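Local atomic coordinates of dITP/XTP pyrophosphatase (Mycobacteroides abscessus, PDB entry 6WWD), a protein that probably hydrolyses non-canonical purine nucleoside triphosphates such as XTP, dITP and ITP to their monophosphates and diphosphate, cleansing the nucleotide pool. Residues S73-D78 and A103-Q108. Numbering follows the deposited sequence.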
loop_
_atom_site.group_PDB
_atom_site.type_symbol
_atom_site.label_atom_id
_atom_site.label_comp_id
_atom_site.label_asym_id
_atom_site.label_seq_id
_atom_site.Cartn_x
_atom_site.Cartn_y
_atom_site.Cartn_z
ATOM N N SER D 73 9.044 -16.547 -0.541
ATOM C CA SER D 73 8.286 -16.717 -1.772
ATOM C C SER D 73 6.829 -16.978 -1.436
ATOM O O SER D 73 6.491 -17.378 -0.315
ATOM C CB SER D 73 8.825 -17.876 -2.629
ATOM O OG SER D 73 10.202 -17.682 -2.863
ATOM N N GLY D 74 5.965 -16.747 -2.422
ATOM C CA GLY D 74 4.558 -17.050 -2.231
ATOM C C GLY D 74 3.708 -16.436 -3.330
ATOM O O GLY D 74 4.202 -16.137 -4.419
ATOM N N LEU D 75 2.412 -16.291 -3.030
ATOM C CA LEU D 75 1.422 -15.836 -3.993
ATOM C C LEU D 75 0.809 -14.519 -3.537
ATOM O O LEU D 75 0.435 -14.376 -2.368
ATOM C CB LEU D 75 0.343 -16.907 -4.180
ATOM C CG LEU D 75 -0.803 -16.660 -5.160
ATOM C CD1 LEU D 75 -0.280 -16.638 -6.596
ATOM C CD2 LEU D 75 -1.812 -17.793 -4.980
ATOM N N ALA D 76 0.687 -13.570 -4.458
ATOM C CA ALA D 76 0.085 -12.268 -4.188
ATOM C C ALA D 76 -1.129 -12.108 -5.086
ATOM O O ALA D 76 -0.997 -12.128 -6.313
ATOM C CB ALA D 76 1.080 -11.120 -4.436
ATOM N N VAL D 77 -2.303 -11.932 -4.486
ATOM C CA VAL D 77 -3.566 -11.837 -5.216
ATOM C C VAL D 77 -4.118 -10.425 -5.031
ATOM O O VAL D 77 -4.351 -9.986 -3.894
ATOM C CB VAL D 77 -4.582 -12.893 -4.735
ATOM C CG1 VAL D 77 -5.880 -12.789 -5.517
ATOM C CG2 VAL D 77 -3.991 -14.306 -4.808
ATOM N N ASP D 78 -4.327 -9.718 -6.145
ATOM C CA ASP D 78 -4.829 -8.347 -6.089
ATOM C C ASP D 78 -6.086 -8.240 -5.230
ATOM O O ASP D 78 -6.189 -7.374 -4.345
ATOM C CB ASP D 78 -5.111 -7.834 -7.506
ATOM C CG ASP D 78 -3.869 -7.824 -8.389
ATOM O OD1 ASP D 78 -2.826 -8.385 -7.987
ATOM O OD2 ASP D 78 -3.927 -7.260 -9.501
ATOM N N ALA D 103 -8.047 -24.727 -2.293
ATOM C CA ALA D 103 -9.506 -24.711 -2.228
ATOM C C ALA D 103 -10.019 -23.460 -1.514
ATOM O O ALA D 103 -11.021 -22.870 -1.926
ATOM C CB ALA D 103 -10.016 -25.979 -1.539
ATOM N N LEU D 104 -9.354 -23.039 -0.436
ATOM C CA LEU D 104 -9.775 -21.816 0.239
ATOM C C LEU D 104 -9.657 -20.611 -0.691
ATOM O O LEU D 104 -10.565 -19.775 -0.769
ATOM C CB LEU D 104 -8.954 -21.597 1.518
ATOM C CG LEU D 104 -9.160 -20.246 2.238
ATOM C CD1 LEU D 104 -10.639 -20.035 2.674
ATOM C CD2 LEU D 104 -8.180 -20.086 3.414
ATOM N N LEU D 105 -8.529 -20.485 -1.381
ATOM C CA LEU D 105 -8.335 -19.339 -2.267
ATOM C C LEU D 105 -9.428 -19.273 -3.331
ATOM O O LEU D 105 -10.024 -18.210 -3.562
ATOM C CB LEU D 105 -6.953 -19.408 -2.911
ATOM C CG LEU D 105 -6.614 -18.221 -3.808
ATOM C CD1 LEU D 105 -6.751 -16.953 -3.023
ATOM C CD2 LEU D 105 -5.201 -18.346 -4.299
ATOM N N LEU D 106 -9.695 -20.403 -4.002
ATOM C CA LEU D 106 -10.766 -20.446 -4.997
ATOM C C LEU D 106 -12.101 -20.043 -4.399
ATOM O O LEU D 106 -12.857 -19.278 -5.009
ATOM C CB LEU D 106 -10.904 -21.841 -5.605
ATOM C CG LEU D 106 -9.843 -22.341 -6.575
ATOM C CD1 LEU D 106 -10.276 -23.696 -7.131
ATOM C CD2 LEU D 106 -9.666 -21.316 -7.684
ATOM N N ALA D 107 -12.431 -20.598 -3.227
ATOM C CA ALA D 107 -13.715 -20.296 -2.604
ATOM C C ALA D 107 -13.800 -18.827 -2.225
ATOM O O ALA D 107 -14.857 -18.203 -2.374
ATOM C CB ALA D 107 -13.943 -21.178 -1.376
ATOM N N GLN D 108 -12.699 -18.262 -1.716
ATOM C CA GLN D 108 -12.699 -16.843 -1.363
ATOM C C GLN D 108 -12.986 -15.979 -2.583
ATOM O O GLN D 108 -13.709 -14.979 -2.487
ATOM C CB GLN D 108 -11.358 -16.443 -0.724
ATOM C CG GLN D 108 -11.143 -16.959 0.711
ATOM C CD GLN D 108 -9.779 -16.594 1.266
ATOM O OE1 GLN D 108 -8.789 -16.626 0.553
ATOM N NE2 GLN D 108 -9.730 -16.238 2.539
#
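L105 reaches from helix 98-108 to strand 67-77 and sets its two methyl groups against two residues of the strand, L75 and V77. The contact is wholly apolar: no hydrogen bond crosses it. CD2 of L105 meets CD2 of L75 at 3.5 Å, a snug methyl-to-methyl approach in which the two leucine side chains run at a slant to each other. CG2 of V77 lies 4.2 Å from CD1 of L105 and about as close to its CD2, a looser touch that falls on both branches of the leucine. L75 and V77, two apart in sequence, point to the same face of the strand, and their methyls also meet each other, CD2 of L75 lying 4.1 Å from CG2 of V77. CD2 of L105 therefore comes against a pair of strand methyls that are themselves in contact. Both leucines turn CG away from their own backbone N, L75 with chi1 at -179° and L105 at -177°, which carries the branched end of each toward the other segment. The backbones stay well apart, the nearest CA atoms, those of V77 and L105, being 9.4 Å from each other.

Surrounding residues enlarge this small patch into a hydrophobic layer: L80 packs on L105, F121 touches L75 and A119 touches V77, both from strand 118-128, and L75 also rests on Y157, which is predicted to bind substrate. At the helix end, Q108 uses OE1 for NE1 of W91 in its own chain and NE2 for the carbonyl O of W91 in the second subunit.

The contact joins a central strand of the HAM1 fold to a helix whose end also bonds to the second subunit. Between these two segments the link is nondirectional van der Waals packing; the hydrogen bonds of L75, V77 and Q108 run to other partners.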